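Local coordinates for SsfX3 (Streptomyces sp. SF2575, PDB 3SKV), which probably transfers a salicylyl group onto a tetracycline intermediate during biosynthesis, using a GDSL/SGNH-type acyltransferase domain joined to a jelly-roll domain, at residues A[47-52]-A[63-68]; A[79-84]-A[162-167]; A[68-73]-A[234-239]. The protein carries 1 engineered substitution. All coordinates share one frame; numbering follows the deposited sequence.

Contact 1: A[47-52]-A[63-68]; sequences AVSLQD and PHEDAY
His-64 lays its imidazole against the strand carrying Ser-49 and Gln-51, and these three residues bury more surface than any others here. Gln-51 CB sits over one ring face, 3.9 Å from the centroid of the His-64 ring and 11° off its normal, a CH-pi contact. CG of Gln-51 runs anti to the backbone N (chi1 -178°), which carries the extended chain on past ND1, with CG 3.8 Å from ND1 of His-64. The amide at its end is turned 60° from the ring plane. Ser-49 meets the same ring at its edge: its OG lies near the ring plane, 3.2 Å from His-64 CD2. That hydroxyl is hydrogen-bonded to the carbonyl O of Ala-62, just before Pro-63. On the face opposite Gln-51, Glu-65 OE1 stands offset toward the rim of the imidazole. Farther along, Val-48 CG1 rests 4.2 Å from Pro-63 CD in a small apolar contact. The contact lies at the surface of the N-terminal domain, where strand 49-53 pairs antiparallel with strand 56-60; a classic beta bulge sets Val-48 and Ser-49 together opposite Trp-60. Trp-60 also meets the His-64 ring, while Val-48 and Pro-63 both touch Leu-239 on helix 234-242.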
# COMPACT_ATOMS: atom_id res chain seq x y z
N ALA A 47 6.65 6.32 1.25
CA ALA A 47 6.74 6.72 2.68
C ALA A 47 6.31 8.19 2.83
O ALA A 47 6.64 9.02 1.98
CB ALA A 47 8.15 6.51 3.22
N VAL A 48 5.54 8.51 3.86
CA VAL A 48 5.07 9.87 4.14
C VAL A 48 6.13 10.61 4.96
O VAL A 48 6.46 11.75 4.65
CB VAL A 48 3.68 9.82 4.79
CG1 VAL A 48 3.25 11.18 5.31
CG2 VAL A 48 2.65 9.24 3.82
N SER A 49 6.70 9.96 5.97
CA SER A 49 7.78 10.56 6.74
C SER A 49 8.83 9.52 7.07
O SER A 49 8.56 8.32 6.93
CB SER A 49 7.28 11.25 8.00
OG SER A 49 6.62 10.34 8.85
N LEU A 50 10.04 9.98 7.45
CA LEU A 50 11.14 9.12 7.86
C LEU A 50 11.50 9.45 9.29
O LEU A 50 11.76 10.61 9.59
CB LEU A 50 12.36 9.24 6.92
CG LEU A 50 12.05 9.17 5.42
CD1 LEU A 50 13.13 9.84 4.61
CD2 LEU A 50 11.79 7.75 4.95
N GLN A 51 11.43 8.46 10.19
CA GLN A 51 11.71 8.62 11.63
C GLN A 51 13.13 8.18 11.94
O GLN A 51 13.49 7.03 11.70
CB GLN A 51 10.71 7.83 12.49
CG GLN A 51 10.93 8.02 13.98
CD GLN A 51 10.05 7.13 14.82
OE1 GLN A 51 10.08 5.90 14.72
NE2 GLN A 51 9.28 7.75 15.70
N ASP A 52 13.86 9.06 12.58
CA ASP A 52 15.25 8.91 13.02
C ASP A 52 15.22 8.53 14.49
O ASP A 52 14.85 9.36 15.32
CB ASP A 52 15.99 10.26 12.77
CG ASP A 52 17.35 10.48 13.40
OD1 ASP A 52 17.48 10.28 14.63
OD2 ASP A 52 18.25 11.03 12.70
N PRO A 63 2.52 11.05 9.15
CA PRO A 63 3.57 11.88 9.81
C PRO A 63 3.84 11.33 11.21
O PRO A 63 2.95 11.43 12.03
CB PRO A 63 2.95 13.28 9.87
CG PRO A 63 1.80 13.24 8.96
CD PRO A 63 1.29 11.84 8.92
N HIS A 64 5.01 10.71 11.45
CA HIS A 64 5.35 10.03 12.70
C HIS A 64 5.16 10.84 13.97
O HIS A 64 4.76 10.29 14.99
CB HIS A 64 6.76 9.39 12.65
CG HIS A 64 7.88 10.38 12.56
ND1 HIS A 64 8.49 10.87 13.69
CD2 HIS A 64 8.44 10.94 11.46
CE1 HIS A 64 9.41 11.72 13.26
NE2 HIS A 64 9.42 11.80 11.92
N GLU A 65 5.45 12.15 13.91
CA GLU A 65 5.30 13.11 15.01
C GLU A 65 3.82 13.30 15.45
O GLU A 65 3.56 13.59 16.61
CB GLU A 65 5.98 14.46 14.66
CG GLU A 65 5.48 15.14 13.38
CD GLU A 65 6.06 14.67 12.04
OE1 GLU A 65 5.77 13.53 11.63
OE2 GLU A 65 6.77 15.47 11.39
N ASP A 66 2.88 13.05 14.53
CA ASP A 66 1.44 13.19 14.74
C ASP A 66 0.70 11.86 14.75
O ASP A 66 -0.51 11.87 14.60
CB ASP A 66 0.83 14.06 13.61
CG ASP A 66 1.39 15.45 13.46
OD1 ASP A 66 1.77 16.06 14.49
OD2 ASP A 66 1.37 15.97 12.32
N ALA A 67 1.41 10.72 14.90
CA ALA A 67 0.79 9.38 14.84
C ALA A 67 -0.44 9.20 15.75
O ALA A 67 -1.42 8.53 15.36
CB ALA A 67 1.82 8.31 15.13
N TYR A 68 -0.40 9.83 16.93
CA TYR A 68 -1.44 9.82 17.95
C TYR A 68 -2.81 10.34 17.43
O TYR A 68 -3.86 9.97 17.97
CB TYR A 68 -0.96 10.64 19.18
CG TYR A 68 -0.85 12.14 18.95
CD1 TYR A 68 0.29 12.70 18.40
CD2 TYR A 68 -1.87 13.00 19.36
CE1 TYR A 68 0.41 14.08 18.20
CE2 TYR A 68 -1.78 14.38 19.15
CZ TYR A 68 -0.64 14.92 18.56
OH TYR A 68 -0.56 16.28 18.38

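Contact 2: A[79-84]-A[162-167]; sequences LAQTSG and LLQFRL
The backbones of 79-84 and 162-167 come closest at Gln-81 and Gln-164, with their CA atoms 4.3 Å apart. One direct hydrogen bond joins them, from Thr-82 N to Leu-163 O (3.0 Å); it is fairly straight at N-H, 162°, and the donor is tilted 20° from the carbonyl plane. The same carbonyl receives a CA-H...O contact from Gln-81, with CA of Gln-81 3.2 Å from O of Leu-163. In a second such contact, Gln-164 CA approaches Ala-80 O. Water 1 lies between Ala-80 O and Phe-165 O within hydrogen-bonding distance of both carbonyls. Segment 79-84 is an irregular loop laid against the beginning of strand 164-172, which belongs to an antiparallel sheet of the jelly-roll domain and pairs with strand 96-103. Among the side chains, Ala-80 CB packs 3.8 Å from Gln-164 CG. Gln-81 sends its extended chain along the backbone of Leu-163, bringing CD to 4.0 Å from Leu-162 O. Thr-82 sets both branches against Phe-165: OG1 lies 3.5 Å from Phe-165 CB, and CG2 is 3.8 Å from Phe-165 N. That hydroxyl is hydrogen-bonded to Pro-160 O, which ties the threonine to the chain just ahead of 162-167. With CG anti to its own N (chi1 -175°), Phe-165 leads its ring away from the loop to meet Tyr-100 at a small interplanar angle.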
# COMPACT_ATOMS: atom_id res chain seq x y z
N LEU A 79 0.90 2.21 11.14
CA LEU A 79 1.39 3.33 10.34
C LEU A 79 2.86 3.16 9.89
O LEU A 79 3.24 3.72 8.85
CB LEU A 79 1.24 4.64 11.12
CG LEU A 79 -0.12 5.39 11.15
CD1 LEU A 79 -1.17 4.81 10.21
CD2 LEU A 79 -0.59 5.64 12.56
N ALA A 80 3.68 2.41 10.69
CA ALA A 80 5.09 2.14 10.42
C ALA A 80 5.34 0.83 9.66
O ALA A 80 6.49 0.50 9.37
CB ALA A 80 5.92 2.18 11.71
N GLN A 81 4.28 0.12 9.30
CA GLN A 81 4.43 -1.10 8.50
C GLN A 81 4.73 -0.66 7.08
O GLN A 81 4.03 0.20 6.53
CB GLN A 81 3.21 -2.00 8.60
CG GLN A 81 3.17 -2.75 9.93
CD GLN A 81 1.88 -3.51 10.12
OE1 GLN A 81 1.09 -3.73 9.19
NE2 GLN A 81 1.64 -3.91 11.37
N THR A 82 5.85 -1.16 6.55
CA THR A 82 6.46 -0.75 5.28
C THR A 82 5.81 -1.25 3.97
O THR A 82 6.48 -1.36 2.94
CB THR A 82 7.95 -0.87 5.37
OG1 THR A 82 8.25 -2.22 5.69
CG2 THR A 82 8.55 0.05 6.43
N SER A 83 4.48 -1.44 4.01
CA SER A 83 3.66 -1.88 2.90
C SER A 83 3.61 -0.83 1.76
O SER A 83 3.18 0.31 1.97
CB SER A 83 2.26 -2.20 3.40
OG SER A 83 1.66 -3.13 2.52
N GLY A 84 4.10 -1.24 0.59
CA GLY A 84 4.19 -0.37 -0.59
C GLY A 84 5.36 0.60 -0.53
O GLY A 84 5.49 1.47 -1.38
N LEU A 162 3.91 -6.66 5.95
CA LEU A 162 3.18 -6.73 7.23
C LEU A 162 4.09 -6.52 8.45
O LEU A 162 3.78 -6.99 9.56
CB LEU A 162 2.43 -8.09 7.30
CG LEU A 162 1.50 -8.39 6.11
CD1 LEU A 162 1.36 -9.90 5.86
CD2 LEU A 162 0.18 -7.65 6.23
N LEU A 163 5.20 -5.79 8.25
CA LEU A 163 6.23 -5.57 9.23
C LEU A 163 6.69 -4.13 9.30
O LEU A 163 6.67 -3.42 8.30
CB LEU A 163 7.45 -6.37 8.74
CG LEU A 163 7.82 -7.75 9.31
CD1 LEU A 163 6.64 -8.69 9.44
CD2 LEU A 163 8.83 -8.40 8.41
N GLN A 164 7.24 -3.75 10.45
CA GLN A 164 7.93 -2.47 10.60
C GLN A 164 9.39 -2.78 10.23
O GLN A 164 9.96 -3.75 10.72
CB GLN A 164 7.83 -1.96 12.04
CG GLN A 164 6.43 -1.55 12.43
CD GLN A 164 6.36 -1.08 13.87
OE1 GLN A 164 7.29 -0.48 14.42
NE2 GLN A 164 5.22 -1.29 14.49
N PHE A 165 9.96 -2.03 9.31
CA PHE A 165 11.33 -2.26 8.83
C PHE A 165 12.17 -1.01 9.06
O PHE A 165 11.78 0.06 8.61
CB PHE A 165 11.30 -2.61 7.34
CG PHE A 165 12.63 -2.99 6.73
CD1 PHE A 165 13.05 -4.32 6.69
CD2 PHE A 165 13.43 -2.02 6.12
CE1 PHE A 165 14.25 -4.67 6.10
CE2 PHE A 165 14.65 -2.37 5.54
CZ PHE A 165 15.04 -3.70 5.51
N ARG A 166 13.30 -1.14 9.77
CA ARG A 166 14.21 -0.01 10.07
C ARG A 166 15.56 -0.30 9.44
O ARG A 166 15.93 -1.47 9.32
CB ARG A 166 14.36 0.22 11.60
CG ARG A 166 13.05 0.09 12.36
CD ARG A 166 12.99 0.78 13.69
NE ARG A 166 11.74 0.44 14.38
CZ ARG A 166 11.63 -0.43 15.38
NH1 ARG A 166 12.70 -1.06 15.84
NH2 ARG A 166 10.45 -0.67 15.94
N LEU A 167 16.31 0.73 9.03
CA LEU A 167 17.65 0.55 8.43
C LEU A 167 18.64 1.32 9.25
O LEU A 167 18.35 2.43 9.71
CB LEU A 167 17.81 1.14 7.01
CG LEU A 167 16.86 0.88 5.88
CD1 LEU A 167 15.55 1.72 6.04
CD2 LEU A 167 17.56 1.24 4.56
O HOH W 1 9.20 0.99 9.88

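Contact 3: A[68-73]-A[234-239]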
# COMPACT_ATOMS: atom_id res chain seq x y z
N TYR A 68 -0.40 9.83 16.93
CA TYR A 68 -1.44 9.82 17.95
C TYR A 68 -2.81 10.34 17.43
O TYR A 68 -3.86 9.97 17.97
CB TYR A 68 -0.96 10.64 19.18
CG TYR A 68 -0.85 12.14 18.95
CD1 TYR A 68 0.29 12.70 18.40
CD2 TYR A 68 -1.87 13.00 19.36
CE1 TYR A 68 0.41 14.08 18.20
CE2 TYR A 68 -1.78 14.38 19.15
CZ TYR A 68 -0.64 14.92 18.56
OH TYR A 68 -0.56 16.28 18.38
N LEU A 69 -2.78 11.22 16.43
CA LEU A 69 -3.92 11.85 15.79
C LEU A 69 -4.64 10.88 14.86
O LEU A 69 -5.85 10.99 14.67
CB LEU A 69 -3.40 13.05 14.98
CG LEU A 69 -3.51 14.47 15.52
CD1 LEU A 69 -4.12 14.55 16.89
CD2 LEU A 69 -2.23 15.19 15.44
N TYR A 70 -3.91 9.91 14.33
CA TYR A 70 -4.46 8.97 13.35
C TYR A 70 -5.07 7.72 13.91
O TYR A 70 -6.00 7.20 13.31
CB TYR A 70 -3.41 8.61 12.31
CG TYR A 70 -2.95 9.82 11.54
CD1 TYR A 70 -1.93 10.63 12.04
CD2 TYR A 70 -3.54 10.18 10.34
CE1 TYR A 70 -1.50 11.76 11.34
CE2 TYR A 70 -3.13 11.31 9.63
CZ TYR A 70 -2.10 12.09 10.13
OH TYR A 70 -1.70 13.22 9.46
N PHE A 71 -4.50 7.20 15.00
CA PHE A 71 -4.91 5.92 15.57
C PHE A 71 -4.75 5.86 17.08
O PHE A 71 -3.82 6.49 17.60
CB PHE A 71 -4.02 4.81 14.97
CG PHE A 71 -4.51 4.13 13.71
CD1 PHE A 71 -5.82 3.67 13.61
CD2 PHE A 71 -3.63 3.84 12.68
CE1 PHE A 71 -6.26 3.01 12.46
CE2 PHE A 71 -4.07 3.18 11.52
CZ PHE A 71 -5.38 2.77 11.42
N PRO A 72 -5.55 5.01 17.79
CA PRO A 72 -5.31 4.81 19.25
C PRO A 72 -3.98 4.08 19.45
O PRO A 72 -3.56 3.31 18.57
CB PRO A 72 -6.52 4.00 19.72
CG PRO A 72 -7.02 3.30 18.49
CD PRO A 72 -6.65 4.14 17.30
N LYS A 73 -3.28 4.39 20.56
CA LYS A 73 -1.92 3.90 20.92
C LYS A 73 -1.50 2.50 20.43
O LYS A 73 -0.39 2.37 19.90
CB LYS A 73 -1.60 4.11 22.41
CG LYS A 73 -1.45 5.59 22.78
CD LYS A 73 -0.87 5.79 24.17
CE LYS A 73 0.61 6.10 24.14
NZ LYS A 73 0.97 7.17 25.10
N PRO A 234 -11.40 11.73 9.02
CA PRO A 234 -10.97 13.01 8.39
C PRO A 234 -9.46 13.26 8.38
O PRO A 234 -8.97 13.94 7.49
CB PRO A 234 -11.74 14.08 9.18
CG PRO A 234 -12.85 13.36 9.84
CD PRO A 234 -12.39 11.96 10.09
N MET A 235 -8.71 12.71 9.35
CA MET A 235 -7.24 12.83 9.38
C MET A 235 -6.57 12.20 8.11
O MET A 235 -5.55 12.71 7.62
CB MET A 235 -6.65 12.27 10.68
CG MET A 235 -6.87 13.15 11.90
SD MET A 235 -6.21 14.85 11.82
CE MET A 235 -4.34 14.49 11.69
N PHE A 236 -7.16 11.09 7.60
CA PHE A 236 -6.64 10.44 6.39
C PHE A 236 -6.90 11.27 5.14
O PHE A 236 -6.06 11.27 4.23
CB PHE A 236 -7.17 9.00 6.23
CG PHE A 236 -6.49 8.04 7.17
CD1 PHE A 236 -5.11 7.88 7.16
CD2 PHE A 236 -7.23 7.32 8.11
CE1 PHE A 236 -4.47 7.05 8.08
CE2 PHE A 236 -6.59 6.47 9.02
CZ PHE A 236 -5.21 6.34 9.00
N ALA A 237 -8.08 11.93 5.08
CA ALA A 237 -8.46 12.84 4.00
C ALA A 237 -7.49 14.04 3.97
O ALA A 237 -7.08 14.46 2.88
CB ALA A 237 -9.88 13.34 4.20
N ARG A 238 -7.15 14.58 5.17
CA ARG A 238 -6.18 15.68 5.32
C ARG A 238 -4.79 15.24 4.84
O ARG A 238 -4.09 16.02 4.20
CB ARG A 238 -6.11 16.14 6.76
CG ARG A 238 -7.39 16.86 7.24
CD ARG A 238 -7.31 17.22 8.72
NE ARG A 238 -6.52 18.43 8.92
CZ ARG A 238 -5.26 18.47 9.34
NH1 ARG A 238 -4.62 17.35 9.65
NH2 ARG A 238 -4.64 19.63 9.48
N LEU A 239 -4.40 13.99 5.14
CA LEU A 239 -3.15 13.39 4.72
C LEU A 239 -3.11 13.30 3.18
O LEU A 239 -2.17 13.81 2.57
CB LEU A 239 -2.96 12.00 5.36
CG LEU A 239 -1.59 11.31 5.18
CD1 LEU A 239 -0.45 12.24 5.57
CD2 LEU A 239 -1.50 10.09 5.99
O HOH W 2 -3.70 14.56 8.33
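Tyr-70 and Met-235 form the centre of this contact. Met-235 CE lies over one face of the phenol, 4.0 Å from the centroid of the Tyr-70 ring and 28° off its normal. The sulfur stands above that face at a distance, SD being 5.5 Å from the centroid of the Tyr-70 ring, so the pair is a Met-aromatic contact made mainly through the methyl group. Bends at chi2 and chi3 fold the methionine so that CE also reaches Leu-69, 3.7 Å from its CB. On the CD2 side of the ring, Tyr-70 CD2 is 4.0 Å from Phe-236 CE1; these two rings are oblique, with planes at 47°. Leu-239 CD2 comes to 4.2 Å from Tyr-70 CE2. Phe-236 also turns its edge toward the face of Phe-71, an edge-to-face pair with centroids 5.9 Å apart, completing a three-ring aromatic cluster. Water 2 links the tyrosine to the helix, lying 2.7 Å from Tyr-70 OH and donating to Met-235 O. Farther out, Phe-225 meets the ring of Phe-236, Pro-63 touches Tyr-70, and Leu-79 packs on Phe-71. Helix 234-242 belongs to the GDSL-like domain and 68-73 to the N-terminal domain. This contact between them is chiefly apolar and aromatic, and water 2 bridges the hydroxyl of the buried Tyr-70 to the Met-235 carbonyl of the helix.

In the fold
Contact 1 is a surface contact, contact 2 is partly buried and contact 3 is buried, although contact 2 lies nearest the centre of the chain. Contacts 1 and 2 both stay within the N-terminal domain; contact 3 alone joins it to the GDSL-like domain. Contacts 1 and 3 share Tyr-68 and helix 67-70, and meet at Leu-239, while Leu-79 links contact 2 to Ala-67 of contact 1 and to Tyr-70 and Phe-71 of contact 3. Their chemistry differs accordingly: side chains around an imidazole in contact 1, backbone polar groups and a water in contact 2, and aromatic and sulfur packing in contact 3.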